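Local coordinates for kinesin-like protein (Caenorhabditis elegans, PDB 5X3E) that probably hydrolyses ATP to drive movement along microtubules, as a kinesin-6 motor captured here without nucleotide, at residues N113-K126 with Y398-N412. Sequence-based numbering, arbitrary orientation.
Sequences NSLLFTYGVTGSGK and YLEGNGKIRMVICVN
The ring of Tyr-398, on the helix that precedes strand 404-411 in the same segment, lies against the start of strand 114-119. Leu-115 CB sits 3.7 Å from the ring centroid and 14° off its normal, a CH-pi contact, while Leu-115 CD2 reaches Tyr-398 CG at 3.7 Å. With CG anti to the backbone N (chi1 173°), Leu-115 spreads CD2 over the tyrosine and CD1 over one face of Phe-117. Asn-113 C and Ser-114 N meet the tyrosine ring at its edge, in plane, and Asn-113 CB rests on Tyr-398 OH (3.4 Å) and CE2. A serine in place of Tyr-398 would probably open a gap beside Leu-115 and leave Asn-113 CB without the ring and hydroxyl it rests on.

Between the strands, which run parallel with axes 11° apart, seven backbone hydrogen bonds extend from Lys-404 N to Cys-410 N, among them Arg-406 N to Leu-115 O at 2.8 Å; Leu-115, Phe-117 and Tyr-119 each donate and accept. These three share one sheet face with Ile-405, Met-407 and Ile-409. There Ile-405 CG2 approaches the edge of Phe-117 at CE2 (4.1 Å), Met-407 SD makes an oblique Met-aromatic contact with the same ring, and Ile-409 CD1 packs on Tyr-119 CB at 3.6 Å. On the reverse face Leu-116 CD2 meets Val-408 CG2, whereas the guanidinium of Arg-406 reaches beyond the two strands to salt bridges with Asp-103 and Glu-37.

Past the strand the chain enters a probable Walker A P-loop. Cys-410 SG packs on Lys-126 CA (3.7 Å), and one water links Val-121 N to Cys-410 O. Asn-412 ND2 donates to Gly-123 O (3.1 Å), which lies near its amide plane, while its OD1 accepts from Lys-414 N. The chemistry thus implies a backbone-bonded pair, apolar on the Phe-117 face and charge-paired at Arg-406 on the other, with mostly polar ties anchoring the presumed phosphate-binding loop on the end of strand 404-411 and the residue after it.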
ATOM      1  N   ASN A 113      11.725  -0.852   3.205  1.00 47.40           N
ATOM      2  CA  ASN A 113      10.351  -0.402   3.038  1.00 45.21           C
ATOM      3  C   ASN A 113       9.954  -0.345   1.568  1.00 50.06           C
ATOM      4  O   ASN A 113      10.788  -0.182   0.673  1.00 48.75           O
ATOM      5  CB  ASN A 113      10.141   0.966   3.680  1.00 59.41           C
ATOM      6  CG  ASN A 113      10.323   0.930   5.176  1.00 51.17           C
ATOM      7  OD1 ASN A 113      10.190  -0.125   5.798  1.00 47.92           O
ATOM      8  ND2 ASN A 113      10.606   2.082   5.768  1.00 54.09           N
ATOM      9  N   SER A 114       8.648  -0.467   1.335  1.00 45.39           N
ATOM     10  CA  SER A 114       8.101  -0.515  -0.011  1.00 42.71           C
ATOM     11  C   SER A 114       6.765   0.210  -0.033  1.00 43.18           C
ATOM     12  O   SER A 114       6.026   0.208   0.955  1.00 40.04           O
ATOM     13  CB  SER A 114       7.915  -1.967  -0.482  1.00 48.22           C
ATOM     14  OG  SER A 114       9.067  -2.744  -0.199  1.00 51.88           O
ATOM     15  N   LEU A 115       6.454   0.814  -1.181  1.00 46.10           N
ATOM     16  CA  LEU A 115       5.221   1.570  -1.364  1.00 48.19           C
ATOM     17  C   LEU A 115       4.635   1.255  -2.733  1.00 48.91           C
ATOM     18  O   LEU A 115       5.351   1.284  -3.738  1.00 48.05           O
ATOM     19  CB  LEU A 115       5.479   3.076  -1.227  1.00 49.37           C
ATOM     20  CG  LEU A 115       4.338   4.043  -1.547  1.00 51.45           C
ATOM     21  CD1 LEU A 115       3.116   3.750  -0.698  1.00 47.37           C
ATOM     22  CD2 LEU A 115       4.804   5.469  -1.321  1.00 55.88           C
ATOM     23  N   LEU A 116       3.337   0.958  -2.774  1.00 51.71           N
ATOM     24  CA  LEU A 116       2.664   0.603  -4.019  1.00 46.23           C
ATOM     25  C   LEU A 116       1.352   1.368  -4.130  1.00 49.50           C
ATOM     26  O   LEU A 116       0.509   1.290  -3.229  1.00 52.47           O
ATOM     27  CB  LEU A 116       2.418  -0.904  -4.098  1.00 49.14           C
ATOM     28  CG  LEU A 116       2.056  -1.544  -5.444  1.00 52.06           C
ATOM     29  CD1 LEU A 116       2.391  -2.991  -5.330  1.00 51.18           C
ATOM     30  CD2 LEU A 116       0.584  -1.390  -5.814  1.00 45.31           C
ATOM     31  N   PHE A 117       1.188   2.106  -5.227  1.00 55.56           N
ATOM     32  CA  PHE A 117      -0.039   2.822  -5.546  1.00 53.65           C
ATOM     33  C   PHE A 117      -0.776   2.129  -6.686  1.00 60.35           C
ATOM     34  O   PHE A 117      -0.155   1.587  -7.605  1.00 75.14           O
ATOM     35  CB  PHE A 117       0.232   4.261  -5.990  1.00 54.15           C
ATOM     36  CG  PHE A 117       0.891   5.121  -4.961  1.00 65.37           C
ATOM     37  CD1 PHE A 117       0.145   5.721  -3.957  1.00 76.28           C
ATOM     38  CD2 PHE A 117       2.247   5.381  -5.033  1.00 59.52           C
ATOM     39  CE1 PHE A 117       0.748   6.538  -3.018  1.00 60.26           C
ATOM     40  CE2 PHE A 117       2.854   6.195  -4.105  1.00 64.35           C
ATOM     41  CZ  PHE A 117       2.104   6.777  -3.094  1.00 60.12           C
ATOM     42  N   THR A 118      -2.104   2.175  -6.637  1.00 53.37           N
ATOM     43  CA  THR A 118      -2.936   1.946  -7.814  1.00 54.44           C
ATOM     44  C   THR A 118      -3.625   3.259  -8.162  1.00 55.14           C
ATOM     45  O   THR A 118      -4.269   3.874  -7.306  1.00 50.86           O
ATOM     46  CB  THR A 118      -3.968   0.829  -7.591  1.00 57.32           C
ATOM     47  OG1 THR A 118      -4.764   1.106  -6.433  1.00 69.60           O
ATOM     48  CG2 THR A 118      -3.279  -0.514  -7.421  1.00 57.01           C
ATOM     49  N   TYR A 119      -3.460   3.695  -9.407  1.00 60.31           N
ATOM     50  CA  TYR A 119      -3.941   4.986  -9.881  1.00 68.93           C
ATOM     51  C   TYR A 119      -4.865   4.789 -11.078  1.00 75.91           C
ATOM     52  O   TYR A 119      -4.731   3.815 -11.823  1.00 74.35           O
ATOM     53  CB  TYR A 119      -2.758   5.884 -10.268  1.00 67.84           C
ATOM     54  CG  TYR A 119      -3.134   7.277 -10.706  1.00 67.37           C
ATOM     55  CD1 TYR A 119      -3.187   8.319  -9.794  1.00 70.34           C
ATOM     56  CD2 TYR A 119      -3.423   7.554 -12.036  1.00 70.37           C
ATOM     57  CE1 TYR A 119      -3.531   9.596 -10.187  1.00 75.28           C
ATOM     58  CE2 TYR A 119      -3.771   8.827 -12.439  1.00 77.67           C
ATOM     59  CZ  TYR A 119      -3.821   9.845 -11.508  1.00 77.25           C
ATOM     60  OH  TYR A 119      -4.160  11.120 -11.898  1.00 85.28           O
ATOM     61  N   GLY A 120      -5.810   5.699 -11.253  1.00 71.80           N
ATOM     62  CA  GLY A 120      -6.644   5.676 -12.440  1.00 74.47           C
ATOM     63  C   GLY A 120      -8.032   6.222 -12.170  1.00 87.71           C
ATOM     64  O   GLY A 120      -8.333   6.728 -11.093  1.00 86.64           O
ATOM     65  N   VAL A 121      -8.862   6.156 -13.212  1.00 94.10           N
ATOM     66  CA  VAL A 121     -10.259   6.578 -13.160  1.00 88.72           C
ATOM     67  C   VAL A 121     -11.078   5.510 -12.441  1.00 84.60           C
ATOM     68  O   VAL A 121     -10.587   4.403 -12.193  1.00 80.44           O
ATOM     69  CB  VAL A 121     -10.800   6.836 -14.579  1.00 96.44           C
ATOM     70  CG1 VAL A 121     -12.045   7.703 -14.547  1.00111.25           C
ATOM     71  CG2 VAL A 121      -9.739   7.487 -15.433  1.00103.85           C
ATOM     72  N   THR A 122     -12.312   5.844 -12.064  1.00 76.26           N
ATOM     73  CA  THR A 122     -13.262   4.835 -11.610  1.00 82.34           C
ATOM     74  C   THR A 122     -13.647   3.920 -12.771  1.00 80.05           C
ATOM     75  O   THR A 122     -13.741   4.358 -13.922  1.00 82.01           O
ATOM     76  CB  THR A 122     -14.509   5.491 -11.016  1.00 82.85           C
ATOM     77  OG1 THR A 122     -14.117   6.508 -10.086  1.00 95.21           O
ATOM     78  CG2 THR A 122     -15.364   4.463 -10.291  1.00 75.28           C
ATOM     79  N   GLY A 123     -13.846   2.637 -12.469  1.00 77.72           N
ATOM     80  CA  GLY A 123     -14.131   1.671 -13.512  1.00 83.99           C
ATOM     81  C   GLY A 123     -12.924   1.313 -14.364  1.00 79.22           C
ATOM     82  O   GLY A 123     -13.089   0.832 -15.478  1.00 83.41           O
ATOM     83  N   SER A 124     -11.718   1.531 -13.852  1.00 84.96           N
ATOM     84  CA  SER A 124     -10.485   1.323 -14.589  1.00 75.77           C
ATOM     85  C   SER A 124      -9.766   0.024 -14.229  1.00 81.31           C
ATOM     86  O   SER A 124      -8.748  -0.303 -14.846  1.00 74.08           O
ATOM     87  CB  SER A 124      -9.552   2.520 -14.337  1.00 89.02           C
ATOM     88  OG  SER A 124      -8.266   2.326 -14.872  1.00106.95           O
ATOM     89  N   GLY A 125     -10.266  -0.706 -13.224  1.00 72.95           N
ATOM     90  CA  GLY A 125      -9.626  -1.910 -12.746  1.00 52.79           C
ATOM     91  C   GLY A 125      -8.704  -1.673 -11.568  1.00 63.99           C
ATOM     92  O   GLY A 125      -7.961  -2.585 -11.177  1.00 51.67           O
ATOM     93  N   LYS A 126      -8.756  -0.473 -10.990  1.00 74.23           N
ATOM     94  CA  LYS A 126      -7.898  -0.109  -9.866  1.00 59.90           C
ATOM     95  C   LYS A 126      -8.200  -0.951  -8.627  1.00 48.39           C
ATOM     96  O   LYS A 126      -7.290  -1.503  -7.995  1.00 67.14           O
ATOM     97  CB  LYS A 126      -8.063   1.388  -9.599  1.00 54.71           C
ATOM     98  CG  LYS A 126      -7.579   1.921  -8.294  1.00 75.77           C
ATOM     99  CD  LYS A 126      -8.172   3.312  -8.088  1.00 72.46           C
ATOM    100  CE  LYS A 126      -7.911   4.173  -9.304  1.00 83.03           C
ATOM    101  NZ  LYS A 126      -9.110   4.972  -9.670  1.00 78.93           N
ATOM    102  N   TYR A 398       9.450   7.943   1.493  1.00 55.63           N
ATOM    103  CA  TYR A 398       9.553   7.324   0.175  1.00 54.07           C
ATOM    104  C   TYR A 398       9.870   8.357  -0.902  1.00 50.30           C
ATOM    105  O   TYR A 398      10.745   8.143  -1.750  1.00 59.68           O
ATOM    106  CB  TYR A 398       8.252   6.587  -0.158  1.00 54.86           C
ATOM    107  CG  TYR A 398       7.923   5.418   0.741  1.00 41.89           C
ATOM    108  CD1 TYR A 398       7.030   5.560   1.796  1.00 38.73           C
ATOM    109  CD2 TYR A 398       8.497   4.167   0.535  1.00 40.54           C
ATOM    110  CE1 TYR A 398       6.719   4.494   2.623  1.00 39.57           C
ATOM    111  CE2 TYR A 398       8.189   3.090   1.356  1.00 40.64           C
ATOM    112  CZ  TYR A 398       7.299   3.259   2.396  1.00 40.71           C
ATOM    113  OH  TYR A 398       6.990   2.196   3.214  1.00 43.12           O
ATOM    114  N   LEU A 399       9.154   9.480  -0.900  1.00 47.68           N
ATOM    115  CA  LEU A 399       9.342  10.486  -1.937  1.00 55.13           C
ATOM    116  C   LEU A 399      10.678  11.211  -1.822  1.00 64.63           C
ATOM    117  O   LEU A 399      11.116  11.830  -2.799  1.00 61.60           O
ATOM    118  CB  LEU A 399       8.193  11.484  -1.899  1.00 55.14           C
ATOM    119  CG  LEU A 399       6.874  10.813  -2.264  1.00 54.19           C
ATOM    120  CD1 LEU A 399       5.703  11.628  -1.789  1.00 47.29           C
ATOM    121  CD2 LEU A 399       6.814  10.626  -3.767  1.00 46.48           C
ATOM    122  N   GLU A 400      11.321  11.169  -0.655  1.00 63.60           N
ATOM    123  CA  GLU A 400      12.690  11.636  -0.510  1.00 64.70           C
ATOM    124  C   GLU A 400      13.696  10.524  -0.761  1.00 71.90           C
ATOM    125  O   GLU A 400      14.873  10.663  -0.409  1.00 85.93           O
ATOM    126  CB  GLU A 400      12.898  12.260   0.869  1.00 67.24           C
ATOM    127  CG  GLU A 400      12.288  13.651   1.003  1.00 69.73           C
ATOM    128  CD  GLU A 400      12.553  14.274   2.356  1.00 82.24           C
ATOM    129  OE1 GLU A 400      13.024  13.551   3.257  1.00 90.74           O
ATOM    130  OE2 GLU A 400      12.302  15.486   2.515  1.00 91.82           O
ATOM    131  N   GLY A 401      13.245   9.427  -1.359  1.00 70.58           N
ATOM    132  CA  GLY A 401      14.120   8.394  -1.862  1.00 62.44           C
ATOM    133  C   GLY A 401      14.436   7.272  -0.908  1.00 57.33           C
ATOM    134  O   GLY A 401      15.422   6.562  -1.126  1.00 63.21           O
ATOM    135  N   ASN A 402      13.668   7.105   0.163  1.00 58.98           N
ATOM    136  CA  ASN A 402      13.913   6.042   1.128  1.00 67.89           C
ATOM    137  C   ASN A 402      12.908   4.924   0.883  1.00 58.40           C
ATOM    138  O   ASN A 402      11.701   5.127   1.035  1.00 62.86           O
ATOM    139  CB  ASN A 402      13.825   6.537   2.571  1.00 87.57           C
ATOM    140  CG  ASN A 402      14.265   5.477   3.570  1.00114.92           C
ATOM    141  OD1 ASN A 402      13.440   4.793   4.178  1.00126.56           O
ATOM    142  ND2 ASN A 402      15.575   5.330   3.731  1.00120.15           N
ATOM    143  N   GLY A 403      13.409   3.759   0.509  1.00 60.99           N
ATOM    144  CA  GLY A 403      12.568   2.625   0.182  1.00 62.78           C
ATOM    145  C   GLY A 403      12.328   2.507  -1.308  1.00 62.67           C
ATOM    146  O   GLY A 403      12.954   3.179  -2.132  1.00 77.65           O
ATOM    147  N   LYS A 404      11.371   1.651  -1.652  1.00 63.45           N
ATOM    148  CA  LYS A 404      11.038   1.353  -3.039  1.00 64.03           C
ATOM    149  C   LYS A 404       9.598   1.746  -3.334  1.00 57.61           C
ATOM    150  O   LYS A 404       8.688   1.379  -2.584  1.00 60.14           O
ATOM    151  CB  LYS A 404      11.255  -0.136  -3.335  1.00 54.80           C
ATOM    152  CG  LYS A 404      10.774  -0.588  -4.695  1.00 73.85           C
ATOM    153  CD  LYS A 404      11.690  -0.128  -5.814  1.00 85.11           C
ATOM    154  CE  LYS A 404      11.266  -0.752  -7.137  1.00 83.59           C
ATOM    155  NZ  LYS A 404      12.213  -0.455  -8.245  1.00 88.36           N
ATOM    156  N   ILE A 405       9.393   2.498  -4.413  1.00 51.11           N
ATOM    157  CA  ILE A 405       8.070   2.953  -4.826  1.00 52.93           C
ATOM    158  C   ILE A 405       7.743   2.323  -6.172  1.00 51.17           C
ATOM    159  O   ILE A 405       8.546   2.395  -7.111  1.00 59.35           O
ATOM    160  CB  ILE A 405       7.988   4.488  -4.923  1.00 54.38           C
ATOM    161  CG1 ILE A 405       8.413   5.151  -3.618  1.00 56.21           C
ATOM    162  CG2 ILE A 405       6.577   4.928  -5.297  1.00 52.48           C
ATOM    163  CD1 ILE A 405       8.344   6.663  -3.687  1.00 51.30           C
ATOM    164  N   ARG A 406       6.572   1.700  -6.270  1.00 47.01           N
ATOM    165  CA  ARG A 406       6.046   1.253  -7.555  1.00 55.91           C
ATOM    166  C   ARG A 406       4.628   1.776  -7.715  1.00 53.81           C
ATOM    167  O   ARG A 406       3.787   1.586  -6.829  1.00 51.38           O
ATOM    168  CB  ARG A 406       6.065  -0.279  -7.688  1.00 41.59           C
ATOM    169  CG  ARG A 406       5.389  -0.779  -8.962  1.00 44.60           C
ATOM    170  CD  ARG A 406       5.729  -2.235  -9.309  1.00 54.08           C
ATOM    171  NE  ARG A 406       7.156  -2.447  -9.548  1.00 53.49           N
ATOM    172  CZ  ARG A 406       7.949  -3.170  -8.762  1.00 54.41           C
ATOM    173  NH1 ARG A 406       7.455  -3.767  -7.685  1.00 54.86           N
ATOM    174  NH2 ARG A 406       9.235  -3.305  -9.055  1.00 49.22           N
ATOM    175  N   MET A 407       4.357   2.406  -8.853  1.00 51.73           N
ATOM    176  CA  MET A 407       3.031   2.916  -9.160  1.00 55.42           C
ATOM    177  C   MET A 407       2.420   2.096 -10.289  1.00 56.52           C
ATOM    178  O   MET A 407       3.071   1.842 -11.311  1.00 59.48           O
ATOM    179  CB  MET A 407       3.084   4.397  -9.545  1.00 64.62           C
ATOM    180  CG  MET A 407       1.726   4.976  -9.910  1.00 80.00           C
ATOM    181  SD  MET A 407       1.539   6.696  -9.402  1.00 88.57           S
ATOM    182  CE  MET A 407       3.223   7.269  -9.591  1.00 94.38           C
ATOM    183  N   VAL A 408       1.180   1.672 -10.087  1.00 51.43           N
ATOM    184  CA  VAL A 408       0.427   0.900 -11.066  1.00 56.72           C
ATOM    185  C   VAL A 408      -0.660   1.808 -11.624  1.00 64.52           C
ATOM    186  O   VAL A 408      -1.647   2.104 -10.937  1.00 62.99           O
ATOM    187  CB  VAL A 408      -0.171  -0.370 -10.451  1.00 46.70           C
ATOM    188  CG1 VAL A 408      -0.965  -1.131 -11.494  1.00 46.79           C
ATOM    189  CG2 VAL A 408       0.927  -1.236  -9.860  1.00 43.31           C
ATOM    190  N   ILE A 409      -0.474   2.271 -12.856  1.00 62.81           N
ATOM    191  CA  ILE A 409      -1.457   3.107 -13.535  1.00 64.88           C
ATOM    192  C   ILE A 409      -2.473   2.193 -14.206  1.00 61.84           C
ATOM    193  O   ILE A 409      -2.155   1.502 -15.175  1.00 71.92           O
ATOM    194  CB  ILE A 409      -0.797   4.039 -14.558  1.00 68.02           C
ATOM    195  CG1 ILE A 409       0.286   4.883 -13.892  1.00 68.58           C
ATOM    196  CG2 ILE A 409      -1.838   4.938 -15.206  1.00 76.64           C
ATOM    197  CD1 ILE A 409      -0.242   5.800 -12.832  1.00 71.23           C
ATOM    198  N   CYS A 410      -3.697   2.187 -13.690  1.00 58.79           N
ATOM    199  CA  CYS A 410      -4.792   1.455 -14.311  1.00 57.48           C
ATOM    200  C   CYS A 410      -5.525   2.386 -15.270  1.00 74.03           C
ATOM    201  O   CYS A 410      -5.915   3.493 -14.886  1.00 83.68           O
ATOM    202  CB  CYS A 410      -5.749   0.925 -13.241  1.00 59.44           C
ATOM    203  SG  CYS A 410      -4.989  -0.270 -12.100  1.00 80.25           S
ATOM    204  N   VAL A 411      -5.728   1.939 -16.507  1.00 74.07           N
ATOM    205  CA  VAL A 411      -6.385   2.763 -17.519  1.00 76.35           C
ATOM    206  C   VAL A 411      -7.410   1.924 -18.269  1.00 74.83           C
ATOM    207  O   VAL A 411      -7.202   0.730 -18.506  1.00 85.90           O
ATOM    208  CB  VAL A 411      -5.382   3.395 -18.506  1.00 77.16           C
ATOM    209  CG1 VAL A 411      -4.538   4.465 -17.821  1.00 70.38           C
ATOM    210  CG2 VAL A 411      -4.505   2.338 -19.110  1.00 71.02           C
ATOM    211  N   ASN A 412      -8.527   2.555 -18.638  1.00 75.37           N
ATOM    212  CA  ASN A 412      -9.555   1.896 -19.423  1.00 80.43           C
ATOM    213  C   ASN A 412      -9.401   2.269 -20.888  1.00 91.53           C
ATOM    214  O   ASN A 412      -9.402   3.466 -21.215  1.00 90.08           O
ATOM    215  CB  ASN A 412     -10.943   2.279 -18.922  1.00 83.66           C
ATOM    216  CG  ASN A 412     -12.032   1.351 -19.446  1.00 87.96           C
ATOM    217  OD1 ASN A 412     -12.041   0.981 -20.620  1.00 88.69           O
ATOM    218  ND2 ASN A 412     -12.943   0.955 -18.565  1.00 86.96           N
TER
HETATM  219  O   HOH W   1      14.088   1.585   3.521  1.00 35.27           O
HETATM  220  O   HOH W   2      -7.051   5.944 -15.485  1.00 75.21           O